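Long-range contact in Alpha/beta hydrolase fold protein (Sphaerobacter thermophilus, PDB 3R0V), which is probably a hydrolase of the alpha/beta hydrolase family, with a d-malate molecule bound in its pocket in this crystal: residues T112-V116 with L256-F260. Residues are numbered along the deposited sequence; the frame is centred on the assembly and turned at random.
Sequences TRLAV and LVEFF
A115 presents its CB to three side chains of the C-terminal helix 249-260, which packs on one face of the mixed, mainly parallel sheet of this alpha/beta hydrolase fold. Strand 114-116 and helix 256-260 run roughly antiparallel, 152° between their N-to-C directions, with axes 9.8 Å apart at closest approach. The tightest apolar contact is A115 CB to L256 CD2, 3.5 Å, while CE2 of F259 and CZ of F260 each approach the same methyl to 4.1 Å.

The two phenylalanines reach the strand by different torsions. F259 has CG anti to the backbone N (chi1 168°), which carries its ring to L114, where F259 CE2 lies 3.5 Å from L114 O. In F260, CG is instead anti to the carbonyl carbon (chi1 -77°); F260 CD1 lies 3.9 Å from R113 CB, and the ring also stacks with F90 of strand 89-94. L114 leaves the strand on the face away from the helix, and its side chain touches S101 and L102 of helix 96-106, so this inner strand is packed on both faces.

In the conformer described, one of two deposited, R113 is extended from CG to NE and runs past the F260 ring to the last turn of the helix. The guanidinium contacts there are tentative: F260 O lies over one face, 3.7 Å from R113 NE, whereas F259 O is oblique to the group, 3.3 Å from R113 NH1.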
ATOM      1  N   THR A 112       1.281 -12.359 -11.013  1.00 12.72           N
ATOM      2  CA  THR A 112       0.400 -13.089 -11.916  0.58 13.69           C
ATOM      3  C   THR A 112      -1.052 -12.599 -11.878  1.00 12.75           C
ATOM      4  O   THR A 112      -1.745 -12.657 -12.890  1.00 13.11           O
ATOM      5  CB  THR A 112       0.469 -14.591 -11.662  0.58 13.14           C
ATOM      6  OG1 THR A 112       0.219 -14.846 -10.276  0.58 14.36           O
ATOM      7  CG2 THR A 112       1.856 -15.121 -12.018  0.58 16.08           C
ATOM      8  N   ARG A 113      -1.498 -12.114 -10.717  1.00 12.04           N
ATOM      9  CA  ARG A 113      -2.802 -11.470 -10.546  0.51 12.28           C
ATOM     10  C   ARG A 113      -2.595 -10.344  -9.545  1.00 11.01           C
ATOM     11  O   ARG A 113      -1.831 -10.502  -8.606  1.00 13.12           O
ATOM     12  CB  ARG A 113      -3.841 -12.450  -9.995  0.51 11.64           C
ATOM     13  CG  ARG A 113      -4.109 -13.654 -10.893  0.51 12.89           C
ATOM     14  CD  ARG A 113      -5.221 -14.534 -10.333  0.51 15.90           C
ATOM     15  NE  ARG A 113      -5.579 -15.598 -11.267  0.51 16.75           N
ATOM     16  CZ  ARG A 113      -6.661 -15.575 -12.040  0.51 23.88           C
ATOM     17  NH1 ARG A 113      -7.501 -14.550 -11.976  0.51 26.06           N
ATOM     18  NH2 ARG A 113      -6.907 -16.581 -12.869  0.51 25.79           N
ATOM     19  N   LEU A 114      -3.282  -9.220  -9.738  1.00 10.62           N
ATOM     20  CA  LEU A 114      -3.058  -8.060  -8.874  1.00 11.34           C
ATOM     21  C   LEU A 114      -4.363  -7.509  -8.333  1.00 12.18           C
ATOM     22  O   LEU A 114      -5.266  -7.225  -9.113  1.00 14.01           O
ATOM     23  CB  LEU A 114      -2.345  -6.965  -9.667  1.00 11.95           C
ATOM     24  CG  LEU A 114      -2.130  -5.626  -8.948  1.00 13.02           C
ATOM     25  CD1 LEU A 114      -1.265  -5.788  -7.697  1.00 13.87           C
ATOM     26  CD2 LEU A 114      -1.515  -4.606  -9.901  1.00 16.94           C
ATOM     27  N   ALA A 115      -4.453  -7.344  -7.008  1.00 10.12           N
ATOM     28  CA  ALA A 115      -5.590  -6.687  -6.384  1.00  9.96           C
ATOM     29  C   ALA A 115      -5.064  -5.487  -5.622  1.00 10.44           C
ATOM     30  O   ALA A 115      -4.028  -5.561  -4.951  1.00 11.23           O
ATOM     31  CB  ALA A 115      -6.307  -7.643  -5.446  1.00 12.13           C
ATOM     32  N   VAL A 116      -5.774  -4.370  -5.742  1.00 10.87           N
ATOM     33  CA  VAL A 116      -5.378  -3.142  -5.056  1.00 10.63           C
ATOM     34  C   VAL A 116      -6.569  -2.505  -4.350  1.00 12.01           C
ATOM     35  O   VAL A 116      -7.680  -2.472  -4.885  1.00 13.69           O
ATOM     36  CB  VAL A 116      -4.736  -2.132  -6.035  1.00 11.58           C
ATOM     37  CG1 VAL A 116      -3.397  -2.650  -6.555  1.00 13.04           C
ATOM     38  CG2 VAL A 116      -5.690  -1.804  -7.199  1.00 14.12           C
ATOM     39  N   LEU A 256     -11.081 -11.389  -2.393  1.00 16.08           N
ATOM     40  CA  LEU A 256      -9.765 -11.829  -2.837  1.00 13.35           C
ATOM     41  C   LEU A 256      -9.740 -13.306  -3.179  1.00 15.46           C
ATOM     42  O   LEU A 256      -9.127 -13.699  -4.167  1.00 16.11           O
ATOM     43  CB  LEU A 256      -8.706 -11.543  -1.777  1.00 15.59           C
ATOM     44  CG  LEU A 256      -8.360 -10.080  -1.547  1.00 13.85           C
ATOM     45  CD1 LEU A 256      -7.253 -10.004  -0.513  1.00 17.01           C
ATOM     46  CD2 LEU A 256      -7.918  -9.398  -2.840  1.00 18.38           C
ATOM     47  N   VAL A 257     -10.385 -14.130  -2.360  1.00 16.27           N
ATOM     48  CA  VAL A 257     -10.402 -15.561  -2.636  1.00 17.91           C
ATOM     49  C   VAL A 257     -11.049 -15.825  -3.987  1.00 17.25           C
ATOM     50  O   VAL A 257     -10.520 -16.586  -4.785  1.00 19.47           O
ATOM     51  CB  VAL A 257     -11.134 -16.352  -1.542  1.00 17.79           C
ATOM     52  CG1 VAL A 257     -11.380 -17.790  -1.994  1.00 23.34           C
ATOM     53  CG2 VAL A 257     -10.341 -16.320  -0.243  1.00 21.39           C
ATOM     54  N   GLU A 258     -12.184 -15.176  -4.244  1.00 16.90           N
ATOM     55  CA  GLU A 258     -12.886 -15.346  -5.514  1.00 19.63           C
ATOM     56  C   GLU A 258     -12.026 -14.886  -6.687  1.00 18.30           C
ATOM     57  O   GLU A 258     -11.923 -15.571  -7.707  1.00 18.02           O
ATOM     58  CB  GLU A 258     -14.201 -14.566  -5.492  1.00 22.70           C
ATOM     59  CG  GLU A 258     -15.183 -14.937  -6.602  1.00 32.74           C
ATOM     60  CD  GLU A 258     -14.819 -14.359  -7.960  1.00 44.75           C
ATOM     61  OE1 GLU A 258     -14.260 -13.240  -8.013  1.00 48.06           O
ATOM     62  OE2 GLU A 258     -15.102 -15.025  -8.980  1.00 47.75           O
ATOM     63  N   PHE A 259     -11.402 -13.719  -6.547  1.00 14.23           N
ATOM     64  CA  PHE A 259     -10.631 -13.146  -7.647  1.00 13.43           C
ATOM     65  C   PHE A 259      -9.355 -13.936  -7.943  1.00 14.80           C
ATOM     66  O   PHE A 259      -8.981 -14.123  -9.103  1.00 15.73           O
ATOM     67  CB  PHE A 259     -10.295 -11.683  -7.331  1.00 13.25           C
ATOM     68  CG  PHE A 259      -9.279 -11.082  -8.253  1.00 15.11           C
ATOM     69  CD1 PHE A 259      -9.592 -10.803  -9.574  1.00 16.49           C
ATOM     70  CD2 PHE A 259      -8.011 -10.772  -7.781  1.00 16.21           C
ATOM     71  CE1 PHE A 259      -8.633 -10.239 -10.416  1.00 17.57           C
ATOM     72  CE2 PHE A 259      -7.062 -10.213  -8.611  1.00 17.56           C
ATOM     73  CZ  PHE A 259      -7.374  -9.957  -9.931  1.00 15.41           C
ATOM     74  N   PHE A 260      -8.695 -14.418  -6.899  1.00 14.32           N
ATOM     75  CA  PHE A 260      -7.423 -15.117  -7.062  1.00 15.32           C
ATOM     76  C   PHE A 260      -7.594 -16.569  -7.519  1.00 18.36           C
ATOM     77  O   PHE A 260      -6.693 -17.136  -8.131  1.00 20.60           O
ATOM     78  CB  PHE A 260      -6.612 -15.069  -5.760  1.00 16.16           C
ATOM     79  CG  PHE A 260      -5.931 -13.741  -5.499  1.00 14.52           C
ATOM     80  CD1 PHE A 260      -5.557 -12.900  -6.538  1.00 15.03           C
ATOM     81  CD2 PHE A 260      -5.649 -13.346  -4.201  1.00 16.14           C
ATOM     82  CE1 PHE A 260      -4.911 -11.693  -6.279  1.00 16.48           C
ATOM     83  CE2 PHE A 260      -5.014 -12.141  -3.948  1.00 15.87           C
ATOM     84  CZ  PHE A 260      -4.645 -11.318  -4.986  1.00 15.97           C
TER